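Local coordinates for biofilm-associated surface protein (Staphylococcus aureus, PDB 7C7U) that is a cell-wall-anchored surface protein that probably promotes biofilm formation through a calcium-modulated switch to functional amyloid, at residues S184-T189 with D361-G366; D192-N197 with N254-K259; D412-G417 with G421-N426; A343-D346 with N350-R353. One frame throughout, in Å; residues are numbered along the deposited sequence.

Contact 1. Residues S184-T189 with D361-G366; sequences SGYFLT and DFTFAG
The ring of Tyr186 reaches Thr363 with one flank in van der Waals contact: CE2 lies 3.6 Å from Thr363 CB, and CD2 is 3.7 Å from Thr363 CG2. The two side chains cross at about a right angle, and the threonine comes at the ring obliquely. With chi1 at 54°, CG of Tyr186 sits between its own backbone N and carbonyl carbon, and the ring stands up from its strand toward 361-366. A long flat residue suits this place because the strand axes pass 7.6 Å apart. Thr363, short and beta-branched, suits an extended strand and offers CB and CG2 to the ring.

The strands belong to different sheets: 184-187 is part of a large mixed sheet, paired with strand 163-171, and 361-366 lies in the antiparallel sheet with strands 252-257 and 381-388. They cross at 89°, and the tyrosine bridges the distance between them.

Polar atoms play a lesser part. Phe364 O approaches the ring edge near its plane, 3.7 Å from Tyr186 CE2, while the Phe364 side chain starts off away from 184-189. The small methyl of Ala365 lets the phenol end approach, its CB 4.2 Å from Tyr186 OH.

Contact 2. Residues D192-N197 with N254-K259; sequences DDDLVN and NYQIDK
Gln256 lays its terminal amide alongside the Leu195 side chain and points its NE2 at the Asp194 carboxylate. This joins the first turn of helix 193-199 to strand 252-257 of an antiparallel sheet, a helix-on-sheet contact at the border of the protein. The backbones stay well apart, with the CA atoms of Leu195 and Gln256 10.4 Å from each other, so a long side chain is needed to span the distance. Gln256 does so with a chain extended beyond CG, whose amide end arrives at the helix.

The polar part is a hydrogen bond from Gln256 NE2 to Asp194 OD2 of 2.8 Å, bent to 145° at the hydrogen. OD2 lies close to the plane of the amide, and the N-H meets it on the syn side, 31° out of the carboxylate plane. The planes of the two groups are nearly parallel, 17° apart, and the side chains come from opposite directions. Glutamine suits this place because its amide has a donor for the acid and an acceptor for water.

Leu195 adds a methyl that lies along the amide. It slides past Gln256 in the opposite direction, with CD2 3.8 Å from Gln256 NE2, and it also touches Tyr186 and Ala365, so that the helix rests on two sheets through this residue. Asp194 OD1 also takes a weak bond from Leu195 N.

A water completes the bridge, donating to Asp194 OD1 at 2.7 Å and to Gln256 OE1 at 2.8 Å.

Contact 3. Residues D412-G417 with G421-N426; sequences DTDGDG and GDEVVN. With CA (calcium ion), chain F; CA (calcium ion), chain G.
Glu423 faces the Asp412-Gly417 loop from helix 420-427, and two calcium ions lie between them. From CB, directed toward the loop, the chain passes to CG, 4.1 Å from the first calcium and not bound to it, then turns at chi2 (-145°) and brings CD alongside the two metals, nearer the second. OE1 bridges both ions, at 2.3 Å from the first calcium and 2.6 Å from the second. OE2 binds the second calcium alone at 2.4 Å, making the carboxylate bidentate there; it also has a polar partner in Thr429.

Across the metals come Asp414 and Asp416, each bridging with OD1 on the first ion and OD2 on the second. Asp412 adds OD1 to the first ion only. This spacing of aspartates, DxDxDG with a later glutamate, resembles an EF-hand-type calcium loop; Lys418 O fills a further place on the first ion, and Ser430, Val433 and Glu509 complete the second. Asp414 OD1 accepts from Asp416 N in an Asx turn, and Gly417, at phi 89°, suits a bend that a side chain would jam.

Asp414 OD2 and Glu423 OE1 lie only 3.0 Å apart without a hydrogen bond. Shared cations make such crowding tolerable; without calcium the acids would probably repel, so the local fold likely depends on metal.

Contact 4. Residues A343-D346 with N350-R353; sequences AKYD and NLIR
Ala343 begins the contact with its methyl: CB packs 3.8 Å from Leu351 CD1, and so small a group suits the close approach of the leucine branch. The two segments, 343-346 and 350-353, are the arms of a short hairpin-like loop between strands 323-331 and 359-369, joined by a single antiparallel beta bridge that pairs Tyr345 with Leu351.

Lys344 contributes its backbone chiefly. Its O accepts from Ile352 N at 2.9 Å, and its CB lies near Ile352 CD1 while the rest of the long chain leads away, as suits a charged residue at the surface.

At Tyr345 the ring crosses the Leu351 side chain obliquely, CE1 lying 3.8 Å from Leu351 CB, with the backbone of Asn350 at the ring edge. Tyr345 CA also makes a CH...O contact with Asn350 O at 3.2 Å. An aromatic residue suits this place by spreading apolar surface over the opposite arm on an exposed part of the loop.

Asp346 grips Asn350 twice, with backbone and side chain. Its N donates to Asn350 O at 2.8 Å. With chi1 at 66°, this short acid folds back so that OD1 receives Asn350 N from above its plane, 50° out of it. The Asn350 amide, able both to give and to accept, runs beside it, and its OD1 bonds Asn426 of helix 420-427. Asp346 OD2 holds two waters: one also donates to Leu351 O, and the other, 2.6 Å from Asp346 OD2, accepts from Asn350 ND2 at 2.9 Å.

Along the chain, strand 183-187 opens contact 1, and helix 193-199 follows directly to open contact 2. Contact 2 closes first, at 254-259; contact 4 then opens and closes within 343-353, before contact 1 closes at 361-366. Contacts 2 and 4 thus both lie within the long span of contact 1, in series with each other. Contact 3 comes last and separately. Contacts 1 and 2 meet in one sheet, where Ala365 O and Gln256 N are 2.8 Å apart; contact 1 ties the N-terminal sheet to it and contact 2 the helix that follows. Contacts 3 and 4 touch through Asp422 OD1 and Leu351 N, 2.9 Å apart, so the 343-353 loop rests on the calcium-bearing helix.

Contact 1. Residues S184-T189 with D361-G366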
# COMPACT_ATOMS: atom_id res chain seq x y z
N SER A 184 10.61 -3.09 -12.64
CA SER A 184 10.58 -1.63 -12.78
C SER A 184 11.92 -1.19 -13.35
O SER A 184 12.74 -2.01 -13.76
CB SER A 184 10.26 -0.95 -11.44
OG SER A 184 11.21 -1.26 -10.42
N GLY A 185 12.13 0.13 -13.38
CA GLY A 185 13.35 0.72 -13.91
C GLY A 185 13.14 2.17 -14.31
O GLY A 185 12.17 2.82 -13.90
N TYR A 186 14.07 2.68 -15.12
CA TYR A 186 13.91 4.02 -15.64
C TYR A 186 14.64 4.10 -16.97
O TYR A 186 15.61 3.37 -17.19
CB TYR A 186 14.43 5.09 -14.67
CG TYR A 186 15.86 4.92 -14.21
CD1 TYR A 186 16.91 5.55 -14.88
CD2 TYR A 186 16.17 4.18 -13.08
CE1 TYR A 186 18.22 5.42 -14.44
CE2 TYR A 186 17.47 4.05 -12.63
CZ TYR A 186 18.49 4.67 -13.33
OH TYR A 186 19.80 4.53 -12.90
N PHE A 187 14.13 4.97 -17.85
CA PHE A 187 14.74 5.20 -19.15
C PHE A 187 16.07 5.92 -18.98
O PHE A 187 16.20 6.82 -18.15
CB PHE A 187 13.83 6.04 -20.03
CG PHE A 187 12.55 5.38 -20.39
CD1 PHE A 187 12.50 4.49 -21.47
CD2 PHE A 187 11.38 5.66 -19.69
CE1 PHE A 187 11.30 3.89 -21.82
CE2 PHE A 187 10.19 5.07 -20.04
CZ PHE A 187 10.14 4.16 -21.09
N LEU A 188 17.05 5.53 -19.78
CA LEU A 188 18.36 6.16 -19.71
C LEU A 188 18.36 7.39 -20.61
O LEU A 188 17.88 7.33 -21.75
CB LEU A 188 19.46 5.18 -20.13
CG LEU A 188 19.59 3.92 -19.28
CD1 LEU A 188 20.75 3.05 -19.70
CD2 LEU A 188 19.68 4.28 -17.79
N THR A 189 18.84 8.50 -20.07
CA THR A 189 19.01 9.74 -20.82
C THR A 189 20.47 10.16 -20.75
O THR A 189 21.29 9.52 -20.08
CB THR A 189 18.13 10.87 -20.27
OG1 THR A 189 18.66 11.31 -19.01
CG2 THR A 189 16.68 10.44 -20.12
N ASP A 361 10.12 8.62 -5.25
CA ASP A 361 10.72 7.53 -6.02
C ASP A 361 12.20 7.41 -5.70
O ASP A 361 12.91 8.42 -5.63
CB ASP A 361 10.57 7.77 -7.52
CG ASP A 361 9.14 7.66 -7.97
OD1 ASP A 361 8.42 6.80 -7.42
OD2 ASP A 361 8.74 8.43 -8.85
N PHE A 362 12.68 6.17 -5.54
CA PHE A 362 14.10 5.90 -5.40
C PHE A 362 14.53 4.94 -6.51
O PHE A 362 13.79 4.01 -6.85
CB PHE A 362 14.45 5.32 -4.04
CG PHE A 362 13.92 6.15 -2.88
CD1 PHE A 362 12.62 5.98 -2.44
CD2 PHE A 362 14.70 7.12 -2.30
CE1 PHE A 362 12.11 6.76 -1.39
CE2 PHE A 362 14.20 7.91 -1.26
CZ PHE A 362 12.90 7.72 -0.81
N THR A 363 15.69 5.18 -7.08
CA THR A 363 16.15 4.40 -8.23
C THR A 363 17.44 3.68 -7.90
O THR A 363 18.20 4.11 -7.03
CB THR A 363 16.30 5.29 -9.47
OG1 THR A 363 17.10 6.42 -9.14
CG2 THR A 363 14.93 5.76 -9.95
N PHE A 364 17.65 2.55 -8.59
CA PHE A 364 18.77 1.65 -8.35
C PHE A 364 19.23 1.09 -9.69
O PHE A 364 18.50 1.13 -10.68
CB PHE A 364 18.38 0.48 -7.44
CG PHE A 364 17.60 0.91 -6.23
CD1 PHE A 364 16.24 1.14 -6.33
CD2 PHE A 364 18.25 1.14 -5.04
CE1 PHE A 364 15.52 1.58 -5.21
CE2 PHE A 364 17.54 1.57 -3.93
CZ PHE A 364 16.18 1.79 -4.02
N ALA A 365 20.47 0.59 -9.70
CA ALA A 365 21.04 -0.07 -10.88
C ALA A 365 22.00 -1.17 -10.45
O ALA A 365 22.61 -1.11 -9.37
CB ALA A 365 21.76 0.92 -11.82
N GLY A 366 22.15 -2.18 -11.32
CA GLY A 366 23.09 -3.26 -11.10
C GLY A 366 23.58 -3.75 -12.45
O GLY A 366 22.87 -3.65 -13.46

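Contact 2. Residues D192-N197 with N254-K259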
# COMPACT_ATOMS: atom_id res chain seq x y z
N ASP A 192 22.17 10.15 -17.39
CA ASP A 192 22.70 8.90 -16.85
C ASP A 192 24.04 8.56 -17.51
O ASP A 192 24.24 7.50 -18.10
CB ASP A 192 21.67 7.79 -17.03
CG ASP A 192 20.33 8.18 -16.42
OD1 ASP A 192 20.33 8.39 -15.21
OD2 ASP A 192 19.31 8.33 -17.14
N ASP A 193 24.99 9.49 -17.35
CA ASP A 193 26.17 9.44 -18.21
C ASP A 193 27.06 8.25 -17.89
O ASP A 193 27.66 7.67 -18.80
CB ASP A 193 26.93 10.77 -18.13
CG ASP A 193 27.25 11.19 -16.71
OD1 ASP A 193 26.58 10.72 -15.77
OD2 ASP A 193 28.17 12.02 -16.53
N ASP A 194 27.14 7.83 -16.62
CA ASP A 194 27.99 6.68 -16.33
C ASP A 194 27.41 5.39 -16.91
O ASP A 194 28.15 4.59 -17.51
CB ASP A 194 28.25 6.57 -14.83
CG ASP A 194 26.98 6.40 -13.99
OD1 ASP A 194 25.85 6.79 -14.38
OD2 ASP A 194 27.15 5.87 -12.88
N LEU A 195 26.09 5.20 -16.80
CA LEU A 195 25.45 4.02 -17.37
C LEU A 195 25.48 4.04 -18.90
O LEU A 195 25.57 2.99 -19.53
CB LEU A 195 24.02 3.90 -16.84
CG LEU A 195 23.86 3.75 -15.32
CD1 LEU A 195 22.41 3.44 -14.92
CD2 LEU A 195 24.78 2.69 -14.73
N VAL A 196 25.34 5.22 -19.51
CA VAL A 196 25.41 5.33 -20.97
C VAL A 196 26.80 4.96 -21.47
O VAL A 196 26.95 4.26 -22.48
CB VAL A 196 25.01 6.75 -21.42
CG1 VAL A 196 25.50 7.04 -22.86
CG2 VAL A 196 23.51 6.93 -21.32
N ASN A 197 27.85 5.42 -20.77
CA ASN A 197 29.21 5.04 -21.16
C ASN A 197 29.43 3.54 -21.05
O ASN A 197 30.19 2.94 -21.82
CB ASN A 197 30.24 5.79 -20.32
CG ASN A 197 30.27 7.28 -20.62
OD1 ASN A 197 29.60 7.75 -21.54
ND2 ASN A 197 31.04 8.03 -19.84
N ASN A 254 28.32 -4.86 -9.74
CA ASN A 254 28.32 -3.43 -9.45
C ASN A 254 26.90 -2.99 -9.16
O ASN A 254 25.95 -3.46 -9.80
CB ASN A 254 28.89 -2.64 -10.64
CG ASN A 254 30.24 -3.16 -11.10
OD1 ASN A 254 31.28 -2.62 -10.72
ND2 ASN A 254 30.22 -4.23 -11.89
N TYR A 255 26.72 -2.08 -8.20
CA TYR A 255 25.38 -1.73 -7.76
C TYR A 255 25.34 -0.25 -7.39
O TYR A 255 26.34 0.33 -6.96
CB TYR A 255 24.92 -2.64 -6.57
CG TYR A 255 26.01 -2.82 -5.54
CD1 TYR A 255 26.12 -1.94 -4.47
CD2 TYR A 255 26.96 -3.82 -5.68
CE1 TYR A 255 27.14 -2.08 -3.54
CE2 TYR A 255 28.00 -3.97 -4.78
CZ TYR A 255 28.09 -3.09 -3.71
OH TYR A 255 29.12 -3.23 -2.80
N GLN A 256 24.19 0.38 -7.64
CA GLN A 256 23.97 1.79 -7.34
C GLN A 256 22.74 1.89 -6.45
O GLN A 256 21.65 1.45 -6.84
CB GLN A 256 23.80 2.61 -8.62
CG GLN A 256 25.00 2.49 -9.61
CD GLN A 256 24.98 3.53 -10.74
OE1 GLN A 256 23.92 4.06 -11.09
NE2 GLN A 256 26.15 3.80 -11.34
N ILE A 257 22.90 2.44 -5.25
CA ILE A 257 21.80 2.61 -4.30
C ILE A 257 21.45 4.09 -4.24
O ILE A 257 22.35 4.93 -4.06
CB ILE A 257 22.16 2.05 -2.91
CG1 ILE A 257 22.76 0.65 -3.01
CG2 ILE A 257 20.93 2.05 -1.93
CD1 ILE A 257 21.79 -0.41 -3.56
N ASP A 258 20.17 4.42 -4.41
CA ASP A 258 19.73 5.81 -4.40
C ASP A 258 20.29 6.55 -3.18
O ASP A 258 20.08 6.13 -2.04
CB ASP A 258 18.20 5.86 -4.39
CG ASP A 258 17.65 7.24 -4.70
OD1 ASP A 258 18.02 8.21 -4.01
OD2 ASP A 258 16.86 7.36 -5.65
N LYS A 259 21.00 7.64 -3.44
CA LYS A 259 21.65 8.42 -2.39
C LYS A 259 20.67 8.89 -1.30
O LYS A 259 21.05 9.02 -0.13
CB LYS A 259 22.39 9.60 -3.01
CG LYS A 259 21.50 10.60 -3.71
CD LYS A 259 22.33 11.70 -4.37
CE LYS A 259 21.44 12.77 -4.98
NZ LYS A 259 20.59 13.40 -3.90
O HOH W 1 23.79 6.40 -12.61

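Contact 3. Residues D412-G417 with G421-N426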
# COMPACT_ATOMS: atom_id res chain seq x y z
N ASP A 412 -7.87 9.40 8.30
CA ASP A 412 -8.52 9.14 9.62
C ASP A 412 -9.55 8.04 9.37
O ASP A 412 -10.75 8.30 9.25
CB ASP A 412 -9.14 10.41 10.20
CG ASP A 412 -9.80 10.18 11.56
OD1 ASP A 412 -9.53 9.14 12.19
OD2 ASP A 412 -10.59 11.05 11.97
N THR A 413 -9.06 6.80 9.23
CA THR A 413 -9.89 5.71 8.75
C THR A 413 -11.13 5.50 9.60
O THR A 413 -12.22 5.25 9.06
CB THR A 413 -9.06 4.42 8.68
OG1 THR A 413 -8.00 4.59 7.73
CG2 THR A 413 -9.92 3.21 8.33
N ASP A 414 -11.00 5.60 10.93
CA ASP A 414 -12.10 5.27 11.84
C ASP A 414 -13.00 6.47 12.14
O ASP A 414 -13.99 6.30 12.86
CB ASP A 414 -11.58 4.59 13.12
CG ASP A 414 -10.56 5.40 13.86
OD1 ASP A 414 -10.72 6.63 13.98
OD2 ASP A 414 -9.61 4.79 14.37
N GLY A 415 -12.61 7.67 11.71
CA GLY A 415 -13.38 8.89 11.93
C GLY A 415 -13.26 9.56 13.27
O GLY A 415 -13.98 10.54 13.52
N ASP A 416 -12.36 9.12 14.15
CA ASP A 416 -12.36 9.63 15.52
C ASP A 416 -11.57 10.93 15.67
O ASP A 416 -11.44 11.43 16.80
CB ASP A 416 -11.82 8.56 16.48
CG ASP A 416 -10.30 8.31 16.32
OD1 ASP A 416 -9.65 8.92 15.42
OD2 ASP A 416 -9.77 7.50 17.10
N GLY A 417 -11.03 11.48 14.59
CA GLY A 417 -10.30 12.73 14.67
C GLY A 417 -8.82 12.59 14.96
O GLY A 417 -8.09 13.59 14.87
N GLY A 421 -1.45 7.51 11.25
CA GLY A 421 -0.09 7.45 11.75
C GLY A 421 0.03 7.92 13.19
O GLY A 421 0.68 7.27 14.02
N ASP A 422 -0.59 9.06 13.51
CA ASP A 422 -0.60 9.53 14.89
C ASP A 422 -1.11 8.43 15.83
O ASP A 422 -0.50 8.15 16.86
CB ASP A 422 -1.49 10.77 15.02
CG ASP A 422 -0.91 11.96 14.30
OD1 ASP A 422 0.34 12.08 14.25
OD2 ASP A 422 -1.71 12.78 13.79
N GLU A 423 -2.19 7.76 15.44
CA GLU A 423 -2.71 6.70 16.29
C GLU A 423 -1.70 5.57 16.47
O GLU A 423 -1.44 5.14 17.60
CB GLU A 423 -4.03 6.19 15.70
CG GLU A 423 -5.15 7.20 15.92
CD GLU A 423 -6.47 6.54 16.17
OE1 GLU A 423 -7.33 6.58 15.26
OE2 GLU A 423 -6.65 5.97 17.28
N VAL A 424 -1.10 5.10 15.38
CA VAL A 424 -0.16 4.00 15.50
C VAL A 424 1.05 4.43 16.31
O VAL A 424 1.54 3.69 17.17
CB VAL A 424 0.25 3.48 14.11
CG1 VAL A 424 1.50 2.60 14.21
CG2 VAL A 424 -0.89 2.71 13.48
N VAL A 425 1.53 5.65 16.08
CA VAL A 425 2.81 6.10 16.60
C VAL A 425 2.67 6.90 17.89
O VAL A 425 3.42 6.70 18.84
CB VAL A 425 3.54 6.93 15.52
CG1 VAL A 425 4.82 7.52 16.08
CG2 VAL A 425 3.86 6.05 14.32
N ASN A 426 1.72 7.83 17.94
CA ASN A 426 1.68 8.76 19.06
C ASN A 426 0.75 8.25 20.16
O ASN A 426 1.19 8.05 21.30
CB ASN A 426 1.25 10.16 18.59
CG ASN A 426 1.58 11.26 19.60
OD1 ASN A 426 2.49 11.12 20.43
ND2 ASN A 426 0.85 12.35 19.53
CA CA F . -8.59 7.79 13.76
CA CA G . -8.89 5.14 16.81

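Contact 4. Residues A343-D346 with N350-R353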
# COMPACT_ATOMS: atom_id res chain seq x y z
N ALA A 343 9.43 16.47 8.36
CA ALA A 343 8.05 16.70 8.75
C ALA A 343 8.02 17.48 10.06
O ALA A 343 8.91 17.35 10.90
CB ALA A 343 7.28 15.39 8.90
N LYS A 344 6.99 18.29 10.22
CA LYS A 344 6.80 19.03 11.46
C LYS A 344 5.63 18.43 12.23
O LYS A 344 4.74 17.81 11.64
CB LYS A 344 6.56 20.52 11.21
CG LYS A 344 7.70 21.27 10.52
CD LYS A 344 7.27 22.72 10.23
CE LYS A 344 8.24 23.48 9.35
NZ LYS A 344 9.43 23.98 10.08
N TYR A 345 5.66 18.61 13.55
CA TYR A 345 4.65 18.07 14.44
C TYR A 345 4.11 19.18 15.32
O TYR A 345 4.83 20.13 15.65
CB TYR A 345 5.22 16.91 15.29
CG TYR A 345 5.74 15.78 14.43
CD1 TYR A 345 4.93 14.69 14.12
CD2 TYR A 345 7.02 15.82 13.90
CE1 TYR A 345 5.40 13.67 13.30
CE2 TYR A 345 7.49 14.80 13.09
CZ TYR A 345 6.68 13.73 12.80
OH TYR A 345 7.16 12.72 11.99
N ASP A 346 2.83 19.09 15.68
CA ASP A 346 2.20 20.14 16.47
C ASP A 346 2.54 19.97 17.96
O ASP A 346 3.33 19.11 18.35
CB ASP A 346 0.69 20.17 16.21
CG ASP A 346 -0.04 18.92 16.70
OD1 ASP A 346 0.49 18.17 17.54
OD2 ASP A 346 -1.18 18.71 16.23
N ASN A 350 1.58 15.52 17.08
CA ASN A 350 0.91 14.95 15.92
C ASN A 350 1.46 15.52 14.62
O ASN A 350 1.81 16.71 14.53
CB ASN A 350 -0.60 15.17 16.01
CG ASN A 350 -1.23 14.34 17.08
OD1 ASN A 350 -0.80 13.21 17.32
ND2 ASN A 350 -2.23 14.90 17.76
N LEU A 351 1.55 14.66 13.61
CA LEU A 351 2.07 15.07 12.31
C LEU A 351 1.24 16.18 11.68
O LEU A 351 0.01 16.07 11.56
CB LEU A 351 2.12 13.85 11.38
CG LEU A 351 2.23 14.17 9.90
CD1 LEU A 351 3.61 14.71 9.61
CD2 LEU A 351 1.93 12.90 9.07
N ILE A 352 1.92 17.24 11.26
CA ILE A 352 1.29 18.25 10.41
C ILE A 352 1.35 17.73 8.97
O ILE A 352 2.41 17.75 8.34
CB ILE A 352 1.97 19.62 10.55
CG1 ILE A 352 1.85 20.11 12.00
CG2 ILE A 352 1.38 20.64 9.56
CD1 ILE A 352 2.76 21.31 12.33
N ARG A 353 0.20 17.28 8.46
CA ARG A 353 0.15 16.52 7.22
C ARG A 353 0.71 17.30 6.03
O ARG A 353 1.28 16.72 5.10
CB ARG A 353 -1.31 16.12 6.97
CG ARG A 353 -1.89 15.29 8.11
CD ARG A 353 -3.30 14.82 7.82
NE ARG A 353 -3.50 14.38 6.45
CZ ARG A 353 -4.32 14.98 5.59
NH1 ARG A 353 -5.01 16.05 5.95
NH2 ARG A 353 -4.47 14.49 4.38
O HOH W 2 -1.43 17.54 13.44
O HOH W 3 -3.39 17.43 16.80